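Hydrogenase/urease maturation factor HypB (Helicobacter pylori, PDB 4LPS) binds and slowly hydrolyses GTP, and is required for nickel insertion into [NiFe] hydrogenase and for maturation of urease. Local coordinates at residues A[58-63]-A[84-89]. Residues are numbered along the deposited sequence; the frame is centred on the assembly and turned at random.
Sequences GKTTML and NRDADR. With MG (magnesium ion), chain C; GDP (guanosine-5'-diphosphate), chain D; PO4 (phosphate ion), chain E.
Thr60 and Asp86 meet at the magnesium ion, which takes Thr60 OG1 at 2.3 Å and, more loosely, Asp86 OD2 at 2.6 Å. The β-phosphate oxygen O2B of GDP, O2 of the phosphate ion, a water and Glu135 complete its shell. With OG1 anti to the carbonyl carbon (chi1 -60°), Thr60 offers its hydroxyl to the metal, while CG2, anti to the backbone N, reaches Arg89. The metal-bound water is within bonding distance of Asp86 OD1 and GDP O2A, with more acceptors around it than protons to give.

The van der Waals part of the contact is Thr60 CG2 lying over the centre of one face of the Arg89 guanidinium, 3.4 Å from CZ. A bend at chi3 brings that group across the gap between the helices, whose segment axes run nearly parallel (14°) and come no closer than 10.2 Å.

At its edge the guanidinium turns to the α-phosphate: NH2 gives O2A an almost straight bond (177°). NH1 makes a longer one to O1A, which lies off the plane and also receives Thr61 OG1 at 2.6 Å. Glu64 forms a salt bridge with NH1, and would steady the arginine from the helix that binds the phosphates.

Backbone amides of 58-61 cradle the diphosphate, Thr60 N reaching O2B at 2.9 Å, while Lys59 NZ bonds both GDP O3B and the phosphate ion. Positive charge and the helix N-terminus should offset the anionic oxygens. The GKTT run ends the P-loop (Walker A motif) of a SIMIBI-class G3E GTPase, joined through magnesium and nucleotide to the helix that follows strand 74-80.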
# COMPACT_ATOMS: atom_id res chain seq x y z
N GLY A 58 -8.53 -0.20 6.26
CA GLY A 58 -8.55 1.24 6.05
C GLY A 58 -7.73 1.78 4.89
O GLY A 58 -7.41 2.97 4.88
N LYS A 59 -7.39 0.93 3.92
CA LYS A 59 -6.59 1.34 2.77
C LYS A 59 -7.22 2.43 1.91
O LYS A 59 -6.60 3.46 1.65
CB LYS A 59 -6.27 0.13 1.89
CG LYS A 59 -5.46 -0.96 2.57
CD LYS A 59 -5.05 -2.05 1.59
CE LYS A 59 -6.24 -2.84 1.09
NZ LYS A 59 -7.12 -3.31 2.20
N THR A 60 -8.45 2.20 1.45
CA THR A 60 -9.12 3.16 0.57
C THR A 60 -9.36 4.49 1.28
O THR A 60 -9.17 5.55 0.68
CB THR A 60 -10.45 2.60 0.05
OG1 THR A 60 -10.22 1.40 -0.70
CG2 THR A 60 -11.15 3.62 -0.85
N THR A 61 -9.77 4.43 2.54
CA THR A 61 -10.00 5.64 3.33
C THR A 61 -8.72 6.45 3.45
O THR A 61 -8.74 7.68 3.33
CB THR A 61 -10.53 5.31 4.74
OG1 THR A 61 -11.80 4.64 4.64
CG2 THR A 61 -10.70 6.58 5.56
N MET A 62 -7.61 5.76 3.68
CA MET A 62 -6.31 6.41 3.78
C MET A 62 -5.96 7.16 2.49
O MET A 62 -5.50 8.30 2.54
CB MET A 62 -5.23 5.39 4.10
CG MET A 62 -3.86 6.01 4.33
SD MET A 62 -2.59 4.75 4.47
CE MET A 62 -2.61 4.12 2.79
N LEU A 63 -6.16 6.50 1.36
CA LEU A 63 -5.88 7.11 0.06
C LEU A 63 -6.80 8.30 -0.20
O LEU A 63 -6.36 9.31 -0.76
CB LEU A 63 -6.01 6.07 -1.06
CG LEU A 63 -5.03 4.90 -1.03
CD1 LEU A 63 -5.26 3.96 -2.20
CD2 LEU A 63 -3.60 5.41 -1.06
N ASN A 84 -16.32 -2.06 -8.76
CA ASN A 84 -15.46 -0.89 -8.81
C ASN A 84 -15.74 0.02 -7.61
O ASN A 84 -15.74 1.24 -7.74
CB ASN A 84 -15.69 -0.11 -10.11
CG ASN A 84 -14.71 -0.48 -11.20
OD1 ASN A 84 -13.90 0.34 -11.64
ND2 ASN A 84 -14.74 -1.74 -11.62
N ARG A 85 -15.97 -0.58 -6.45
CA ARG A 85 -16.40 0.20 -5.29
C ARG A 85 -15.27 1.08 -4.76
O ARG A 85 -15.48 2.26 -4.49
CB ARG A 85 -16.95 -0.71 -4.18
CG ARG A 85 -18.45 -1.00 -4.32
CD ARG A 85 -18.90 -2.24 -3.55
NE ARG A 85 -20.34 -2.44 -3.67
CZ ARG A 85 -21.07 -3.22 -2.87
NH1 ARG A 85 -20.49 -3.87 -1.87
NH2 ARG A 85 -22.37 -3.33 -3.07
N ASP A 86 -14.08 0.51 -4.60
CA ASP A 86 -12.95 1.29 -4.11
C ASP A 86 -12.50 2.34 -5.13
O ASP A 86 -12.23 3.48 -4.78
CB ASP A 86 -11.78 0.38 -3.73
CG ASP A 86 -12.09 -0.51 -2.55
OD1 ASP A 86 -12.93 -0.11 -1.71
OD2 ASP A 86 -11.50 -1.60 -2.44
N ALA A 87 -12.43 1.94 -6.40
CA ALA A 87 -11.99 2.84 -7.46
C ALA A 87 -12.92 4.04 -7.60
O ALA A 87 -12.47 5.16 -7.82
CB ALA A 87 -11.89 2.09 -8.78
N ASP A 88 -14.22 3.78 -7.50
CA ASP A 88 -15.23 4.83 -7.57
C ASP A 88 -15.11 5.83 -6.42
O ASP A 88 -15.22 7.04 -6.64
CB ASP A 88 -16.63 4.23 -7.59
CG ASP A 88 -17.04 3.74 -8.96
OD1 ASP A 88 -16.46 4.22 -9.96
OD2 ASP A 88 -17.94 2.87 -9.04
N ARG A 89 -14.92 5.33 -5.20
CA ARG A 89 -14.70 6.21 -4.05
C ARG A 89 -13.53 7.16 -4.29
O ARG A 89 -13.59 8.33 -3.93
CB ARG A 89 -14.44 5.38 -2.79
CG ARG A 89 -15.68 4.79 -2.13
CD ARG A 89 -15.30 3.72 -1.12
NE ARG A 89 -14.56 4.27 0.01
CZ ARG A 89 -14.03 3.54 1.00
NH1 ARG A 89 -13.38 4.13 1.98
NH2 ARG A 89 -14.16 2.22 0.99
MG MG C . -10.45 -0.86 -0.19
PB GDP D . -10.16 -1.07 3.12
O1B GDP D . -11.19 -2.13 2.83
O2B GDP D . -9.89 -0.24 1.89
O3B GDP D . -8.86 -1.70 3.55
O3A GDP D . -10.68 -0.13 4.32
PA GDP D . -11.87 0.94 4.15
O1A GDP D . -11.32 2.27 3.70
O2A GDP D . -12.95 0.45 3.22
O5' GDP D . -12.40 1.08 5.66
C5' GDP D . -13.29 0.11 6.21
C4' GDP D . -14.04 0.76 7.36
O4' GDP D . -13.11 1.28 8.31
C3' GDP D . -14.87 1.93 6.88
O3' GDP D . -16.12 1.91 7.58
C2' GDP D . -14.10 3.16 7.31
O2' GDP D . -14.99 4.23 7.63
C1' GDP D . -13.39 2.66 8.55
N9 GDP D . -12.12 3.37 8.82
C8 GDP D . -11.10 3.61 7.97
N7 GDP D . -10.10 4.26 8.60
C5 GDP D . -10.46 4.43 9.89
C6 GDP D . -9.88 5.04 11.11
O6 GDP D . -8.75 5.57 11.08
N1 GDP D . -10.59 5.00 12.24
C2 GDP D . -11.81 4.43 12.29
N2 GDP D . -12.49 4.42 13.47
N3 GDP D . -12.41 3.86 11.22
C4 GDP D . -11.79 3.83 10.02
P PO4 E . -10.20 -4.38 0.51
O1 PO4 E . -9.46 -4.87 -0.71
O2 PO4 E . -10.62 -2.95 0.28
O3 PO4 E . -11.42 -5.23 0.74
O4 PO4 E . -9.30 -4.46 1.71
O HOH W 1 -12.53 -0.77 0.70